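Local structure of aryl acylamidase (bacterium CSBL00001, 4YJ6) at residues A[130-142]-A[159-171]. The protein probably hydrolyses the amide bond of aryl acylamides, as a bacterial member of the amidase signature family. Numbering follows the deposited sequence.
Sequences QTNSPVYGFRGTT and NAGGSSGGAAALV. With PO4 (phosphate ion), chain B.
Thr-131, at the end of strand 126-131, lies against the start of helix 165-172: its CB sits 3.5 Å from Ala-167 N, and its CG2 touches Leu-170 CD1 (3.7 Å), the side chains crossing at a slant. A water donates to Thr-131 OG1, whose strongest polar partner is Met-83 of strand 80-84, and to Asn-132 O, and accepts from Ala-167 N; Asn-132 O also accepts from Gly-166 N (3.3 Å). A side chain on Gly-166 would strike Thr-131 CB, so glycine permits this close approach. Next, the Pro-134 ring packs tightly on Ser-163, CD to CB 3.4 Å. With its OG between backbone N and carbonyl carbon (chi1 63°), Ser-163 donates to phosphate O4 at 2.6 Å; its OG also bonds to Lys-84. Thr-142 OG1 donates to Gly-161 O (2.7 Å) and takes a weak bond from Gly-165 N. The Asn-159 amide pairs with the Thr-142 backbone: OD1 receives Thr-142 N in its carbonyl plane, on a lone pair (2.9 Å), and ND2 reaches Thr-142 O from above that carbonyl (3.0 Å). OD1 also closes an Asx turn with Gly-161 N. A leucine in place of Asn-159 would probably leave both Thr-142 backbone groups without these partners and undo the turn. The cis peptide before Ser-163 and the grouping of Ser-163 with Lys-84 and Ser-187 are consistent with the Ser-cisSer-Lys triad of amidase signature enzymes.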
ATOM      1  N   GLN A 130     -11.585  -9.457   1.839  1.00 12.73           N
ATOM      2  CA  GLN A 130     -10.623  -8.847   0.899  1.00 11.63           C
ATOM      3  C   GLN A 130     -11.087  -7.477   0.468  1.00 15.58           C
ATOM      4  O   GLN A 130     -12.294  -7.212   0.425  1.00 14.93           O
ATOM      5  CB  GLN A 130     -10.503  -9.685  -0.368  1.00 13.96           C
ATOM      6  CG  GLN A 130     -10.051 -11.123  -0.118  1.00 13.00           C
ATOM      7  CD  GLN A 130     -10.050 -11.934  -1.397  1.00 15.57           C
ATOM      8  OE1 GLN A 130     -10.904 -11.721  -2.268  1.00 17.35           O
ATOM      9  NE2 GLN A 130      -9.129 -12.891  -1.509  1.00 14.55           N
ATOM     10  N   THR A 131     -10.126  -6.633   0.091  1.00 12.39           N
ATOM     11  CA  THR A 131     -10.386  -5.276  -0.337  1.00 13.05           C
ATOM     12  C   THR A 131     -10.131  -5.059  -1.829  1.00 13.45           C
ATOM     13  O   THR A 131      -9.343  -5.769  -2.454  1.00 13.18           O
ATOM     14  CB  THR A 131      -9.491  -4.281   0.461  1.00 14.08           C
ATOM     15  OG1 THR A 131      -8.126  -4.702   0.345  1.00 12.01           O
ATOM     16  CG2 THR A 131      -9.886  -4.288   1.947  1.00 13.05           C
ATOM     17  N   ASN A 132     -10.785  -4.032  -2.388  1.00 13.08           N
ATOM     18  CA  ASN A 132     -10.787  -3.770  -3.835  1.00 12.89           C
ATOM     19  C   ASN A 132      -9.442  -3.239  -4.358  1.00 12.29           C
ATOM     20  O   ASN A 132      -8.758  -2.487  -3.651  1.00 13.17           O
ATOM     21  CB  ASN A 132     -11.851  -2.701  -4.115  1.00 13.69           C
ATOM     22  CG  ASN A 132     -12.340  -2.703  -5.560  1.00 13.53           C
ATOM     23  OD1 ASN A 132     -12.194  -3.665  -6.277  1.00 13.86           O
ATOM     24  ND2 ASN A 132     -12.934  -1.583  -5.977  1.00 14.17           N
ATOM     25  N   SER A 133      -9.121  -3.619  -5.597  1.00 13.24           N
ATOM     26  CA  SER A 133      -7.940  -3.147  -6.336  1.00 15.12           C
ATOM     27  C   SER A 133      -8.397  -2.927  -7.784  1.00 13.90           C
ATOM     28  O   SER A 133      -9.343  -3.580  -8.233  1.00 13.07           O
ATOM     29  CB  SER A 133      -6.824  -4.240  -6.282  1.00 13.98           C
ATOM     30  OG  SER A 133      -5.751  -4.006  -7.227  1.00 13.68           O
ATOM     31  N   PRO A 134      -7.724  -2.023  -8.523  1.00 13.74           N
ATOM     32  CA  PRO A 134      -7.887  -1.945  -9.974  1.00 13.54           C
ATOM     33  C   PRO A 134      -7.312  -3.188 -10.647  1.00 13.74           C
ATOM     34  O   PRO A 134      -6.496  -3.932 -10.065  1.00 13.62           O
ATOM     35  CB  PRO A 134      -7.024  -0.731 -10.357  1.00 12.81           C
ATOM     36  CG  PRO A 134      -5.891  -0.784  -9.347  1.00 12.86           C
ATOM     37  CD  PRO A 134      -6.629  -1.151  -8.045  1.00 13.12           C
ATOM     38  N   VAL A 135      -7.738  -3.425 -11.877  1.00 12.98           N
ATOM     39  CA  VAL A 135      -7.361  -4.631 -12.600  1.00 14.12           C
ATOM     40  C   VAL A 135      -5.845  -4.742 -12.703  1.00 13.43           C
ATOM     41  O   VAL A 135      -5.180  -3.814 -13.127  1.00 13.46           O
ATOM     42  CB  VAL A 135      -7.992  -4.656 -14.024  1.00 14.87           C
ATOM     43  CG1 VAL A 135      -7.363  -5.759 -14.881  1.00 14.73           C
ATOM     44  CG2 VAL A 135      -9.543  -4.788 -13.927  1.00 16.49           C
ATOM     45  N   TYR A 136      -5.319  -5.888 -12.278  1.00 12.81           N
ATOM     46  CA  TYR A 136      -3.879  -6.177 -12.325  1.00 14.89           C
ATOM     47  C   TYR A 136      -3.043  -5.116 -11.592  1.00 13.89           C
ATOM     48  O   TYR A 136      -1.826  -5.018 -11.807  1.00 14.06           O
ATOM     49  CB  TYR A 136      -3.391  -6.338 -13.784  1.00 13.59           C
ATOM     50  CG  TYR A 136      -3.528  -7.750 -14.336  1.00 13.30           C
ATOM     51  CD1 TYR A 136      -2.828  -8.789 -13.760  1.00 14.76           C
ATOM     52  CD2 TYR A 136      -4.351  -8.040 -15.445  1.00 13.09           C
ATOM     53  CE1 TYR A 136      -2.927 -10.091 -14.253  1.00 15.56           C
ATOM     54  CE2 TYR A 136      -4.455  -9.331 -15.946  1.00 15.68           C
ATOM     55  CZ  TYR A 136      -3.747 -10.350 -15.343  1.00 15.03           C
ATOM     56  OH  TYR A 136      -3.823 -11.645 -15.805  1.00 16.20           O
ATOM     57  N   GLY A 137      -3.670  -4.379 -10.680  1.00 12.96           N
ATOM     58  CA  GLY A 137      -2.967  -3.323  -9.946  1.00 13.34           C
ATOM     59  C   GLY A 137      -2.493  -2.162 -10.827  1.00 13.68           C
ATOM     60  O   GLY A 137      -1.731  -1.327 -10.368  1.00 14.71           O
ATOM     61  N   PHE A 138      -2.968  -2.084 -12.074  1.00 13.50           N
ATOM     62  CA  PHE A 138      -2.226  -1.300 -13.087  1.00 13.59           C
ATOM     63  C   PHE A 138      -2.719   0.159 -13.147  1.00 12.78           C
ATOM     64  O   PHE A 138      -3.066   0.678 -14.219  1.00 14.27           O
ATOM     65  CB  PHE A 138      -2.281  -2.006 -14.465  1.00 14.47           C
ATOM     66  CG  PHE A 138      -1.032  -1.809 -15.321  1.00 15.64           C
ATOM     67  CD1 PHE A 138      -0.757  -0.592 -15.917  1.00 20.00           C
ATOM     68  CD2 PHE A 138      -0.168  -2.856 -15.560  1.00 20.36           C
ATOM     69  CE1 PHE A 138       0.406  -0.422 -16.724  1.00 18.42           C
ATOM     70  CE2 PHE A 138       0.992  -2.681 -16.343  1.00 21.73           C
ATOM     71  CZ  PHE A 138       1.259  -1.451 -16.915  1.00 18.71           C
ATOM     72  N   ARG A 139      -2.749   0.807 -11.984  1.00 12.88           N
ATOM     73  CA  ARG A 139      -2.977   2.259 -11.870  1.00 14.14           C
ATOM     74  C   ARG A 139      -3.007   2.655 -10.401  1.00 14.73           C
ATOM     75  O   ARG A 139      -3.229   1.816  -9.519  1.00 14.42           O
ATOM     76  CB  ARG A 139      -4.303   2.703 -12.520  1.00 15.51           C
ATOM     77  CG  ARG A 139      -5.514   1.877 -12.040  1.00 15.25           C
ATOM     78  CD  ARG A 139      -6.809   2.199 -12.831  1.00 15.57           C
ATOM     79  NE  ARG A 139      -6.689   1.788 -14.222  1.00 14.39           N
ATOM     80  CZ  ARG A 139      -7.316   2.350 -15.253  1.00 17.94           C
ATOM     81  NH1 ARG A 139      -8.126   3.391 -15.077  1.00 18.01           N
ATOM     82  NH2 ARG A 139      -7.111   1.860 -16.474  1.00 14.70           N
ATOM     83  N   GLY A 140      -2.800   3.946 -10.148  1.00 12.47           N
ATOM     84  CA  GLY A 140      -2.779   4.496  -8.804  1.00 12.68           C
ATOM     85  C   GLY A 140      -4.151   4.953  -8.302  1.00 14.25           C
ATOM     86  O   GLY A 140      -4.238   5.724  -7.341  1.00 14.05           O
ATOM     87  N   THR A 141      -5.208   4.472  -8.953  1.00 14.81           N
ATOM     88  CA  THR A 141      -6.576   4.668  -8.487  1.00 12.16           C
ATOM     89  C   THR A 141      -7.188   3.285  -8.281  1.00 12.40           C
ATOM     90  O   THR A 141      -6.651   2.278  -8.757  1.00 14.16           O
ATOM     91  CB  THR A 141      -7.418   5.395  -9.526  1.00 15.57           C
ATOM     92  OG1 THR A 141      -7.232   4.736 -10.784  1.00 15.35           O
ATOM     93  CG2 THR A 141      -6.959   6.884  -9.622  1.00 14.65           C
ATOM     94  N   THR A 142      -8.286   3.225  -7.552  1.00 12.92           N
ATOM     95  CA  THR A 142      -9.004   1.964  -7.407  1.00 12.09           C
ATOM     96  C   THR A 142     -10.397   2.005  -8.020  1.00 13.87           C
ATOM     97  O   THR A 142     -11.293   2.653  -7.496  1.00 15.24           O
ATOM     98  CB  THR A 142      -9.093   1.557  -5.935  1.00 14.07           C
ATOM     99  OG1 THR A 142      -7.751   1.366  -5.449  1.00 12.91           O
ATOM    100  CG2 THR A 142      -9.886   0.218  -5.782  1.00 14.20           C
ATOM    101  N   ASN A 159     -11.790   9.511  -5.376  1.00 15.94           N
ATOM    102  CA  ASN A 159     -11.291   8.135  -5.301  1.00 14.96           C
ATOM    103  C   ASN A 159     -10.343   7.988  -4.113  1.00 14.78           C
ATOM    104  O   ASN A 159      -9.713   8.965  -3.673  1.00 15.43           O
ATOM    105  CB  ASN A 159     -10.571   7.822  -6.609  1.00 15.14           C
ATOM    106  CG  ASN A 159     -10.341   6.352  -6.817  1.00 17.35           C
ATOM    107  OD1 ASN A 159      -9.237   5.840  -6.620  1.00 16.31           O
ATOM    108  ND2 ASN A 159     -11.375   5.663  -7.261  1.00 15.37           N
ATOM    109  N   ALA A 160     -10.265   6.761  -3.572  1.00 13.59           N
ATOM    110  CA  ALA A 160      -9.413   6.470  -2.427  1.00 14.52           C
ATOM    111  C   ALA A 160      -7.951   6.375  -2.841  1.00 13.90           C
ATOM    112  O   ALA A 160      -7.059   6.375  -1.977  1.00 14.69           O
ATOM    113  CB  ALA A 160      -9.849   5.141  -1.788  1.00 13.10           C
ATOM    114  N   GLY A 161      -7.712   6.321  -4.150  1.00 12.50           N
ATOM    115  CA  GLY A 161      -6.381   6.019  -4.668  1.00 14.94           C
ATOM    116  C   GLY A 161      -6.223   4.513  -4.768  1.00 13.10           C
ATOM    117  O   GLY A 161      -7.140   3.766  -4.436  1.00 13.32           O
ATOM    118  N   GLY A 162      -5.054   4.055  -5.201  1.00 13.02           N
ATOM    119  CA  GLY A 162      -4.856   2.639  -5.493  1.00 13.25           C
ATOM    120  C   GLY A 162      -3.361   2.361  -5.687  1.00 13.44           C
ATOM    121  O   GLY A 162      -2.533   3.277  -5.603  1.00 12.20           O
ATOM    122  N   SER A 163      -3.003   1.101  -5.933  1.00 12.35           N
ATOM    123  CA  SER A 163      -3.987   0.030  -6.127  1.00 10.59           C
ATOM    124  C   SER A 163      -4.598  -0.559  -4.851  1.00 13.19           C
ATOM    125  O   SER A 163      -5.552  -1.332  -4.951  1.00 12.36           O
ATOM    126  CB  SER A 163      -3.354  -1.087  -6.975  1.00 12.20           C
ATOM    127  OG  SER A 163      -2.240  -1.671  -6.304  1.00 11.32           O
ATOM    128  N   SER A 164      -4.065  -0.231  -3.667  1.00 12.17           N
ATOM    129  CA  SER A 164      -4.649  -0.746  -2.417  1.00 10.43           C
ATOM    130  C   SER A 164      -5.722   0.198  -1.875  1.00 11.71           C
ATOM    131  O   SER A 164      -5.710   0.522  -0.687  1.00 12.32           O
ATOM    132  CB  SER A 164      -3.600  -0.876  -1.309  1.00 12.67           C
ATOM    133  OG  SER A 164      -2.442  -1.552  -1.775  1.00 11.51           O
ATOM    134  N   GLY A 165      -6.677   0.587  -2.705  1.00 12.44           N
ATOM    135  CA  GLY A 165      -7.636   1.608  -2.299  1.00 12.48           C
ATOM    136  C   GLY A 165      -8.614   1.112  -1.249  1.00 12.83           C
ATOM    137  O   GLY A 165      -8.917   1.819  -0.301  1.00 12.73           O
ATOM    138  N   GLY A 166      -9.106  -0.111  -1.405  1.00 11.52           N
ATOM    139  CA  GLY A 166     -10.007  -0.646  -0.397  1.00 11.85           C
ATOM    140  C   GLY A 166      -9.362  -0.743   0.983  1.00 12.70           C
ATOM    141  O   GLY A 166     -10.004  -0.483   2.014  1.00 13.21           O
ATOM    142  N   ALA A 167      -8.089  -1.150   1.010  1.00 10.36           N
ATOM    143  CA  ALA A 167      -7.340  -1.243   2.264  1.00 12.11           C
ATOM    144  C   ALA A 167      -7.307   0.128   2.963  1.00 12.13           C
ATOM    145  O   ALA A 167      -7.658   0.269   4.148  1.00 12.11           O
ATOM    146  CB  ALA A 167      -5.892  -1.716   1.973  1.00 10.04           C
ATOM    147  N   ALA A 168      -6.884   1.149   2.225  1.00 10.03           N
ATOM    148  CA  ALA A 168      -6.733   2.454   2.826  1.00 11.45           C
ATOM    149  C   ALA A 168      -8.098   3.031   3.254  1.00 12.28           C
ATOM    150  O   ALA A 168      -8.189   3.643   4.295  1.00 12.69           O
ATOM    151  CB  ALA A 168      -6.034   3.430   1.860  1.00 10.65           C
ATOM    152  N   ALA A 169      -9.127   2.845   2.435  1.00 13.44           N
ATOM    153  CA  ALA A 169     -10.442   3.416   2.725  1.00 13.58           C
ATOM    154  C   ALA A 169     -11.007   2.834   4.037  1.00 14.02           C
ATOM    155  O   ALA A 169     -11.508   3.557   4.889  1.00 13.33           O
ATOM    156  CB  ALA A 169     -11.420   3.162   1.542  1.00 15.23           C
ATOM    157  N   LEU A 170     -10.880   1.527   4.231  1.00 12.92           N
ATOM    158  CA  LEU A 170     -11.350   0.951   5.488  1.00 12.69           C
ATOM    159  C   LEU A 170     -10.609   1.509   6.690  1.00 15.40           C
ATOM    160  O   LEU A 170     -11.225   1.806   7.717  1.00 14.12           O
ATOM    161  CB  LEU A 170     -11.232  -0.588   5.482  1.00 11.29           C
ATOM    162  CG  LEU A 170     -12.156  -1.288   4.491  1.00 14.16           C
ATOM    163  CD1 LEU A 170     -11.947  -2.833   4.596  1.00 14.36           C
ATOM    164  CD2 LEU A 170     -13.619  -0.950   4.777  1.00 16.52           C
ATOM    165  N   VAL A 171      -9.284   1.659   6.581  1.00 10.97           N
ATOM    166  CA  VAL A 171      -8.503   2.175   7.688  1.00 12.39           C
ATOM    167  C   VAL A 171      -8.828   3.657   7.931  1.00 13.38           C
ATOM    168  O   VAL A 171      -8.952   4.068   9.077  1.00 12.63           O
ATOM    169  CB  VAL A 171      -6.983   1.971   7.423  1.00 10.92           C
ATOM    170  CG1 VAL A 171      -6.109   2.665   8.506  1.00 11.92           C
ATOM    171  CG2 VAL A 171      -6.718   0.432   7.363  1.00 13.04           C
TER
HETATM  172  P   PO4 B 601       1.030  -1.627  -8.041  1.00 13.33           P
HETATM  173  O1  PO4 B 601       0.466  -0.675  -9.114  1.00 14.22           O
HETATM  174  O2  PO4 B 601       2.034  -2.477  -8.782  1.00 13.92           O
HETATM  175  O3  PO4 B 601       1.690  -0.791  -6.999  1.00 12.00           O
HETATM  176  O4  PO4 B 601      -0.031  -2.522  -7.449  1.00 13.35           O
HETATM  177  O   HOH W   1      -7.016  -2.712  -1.417  1.00 10.60           O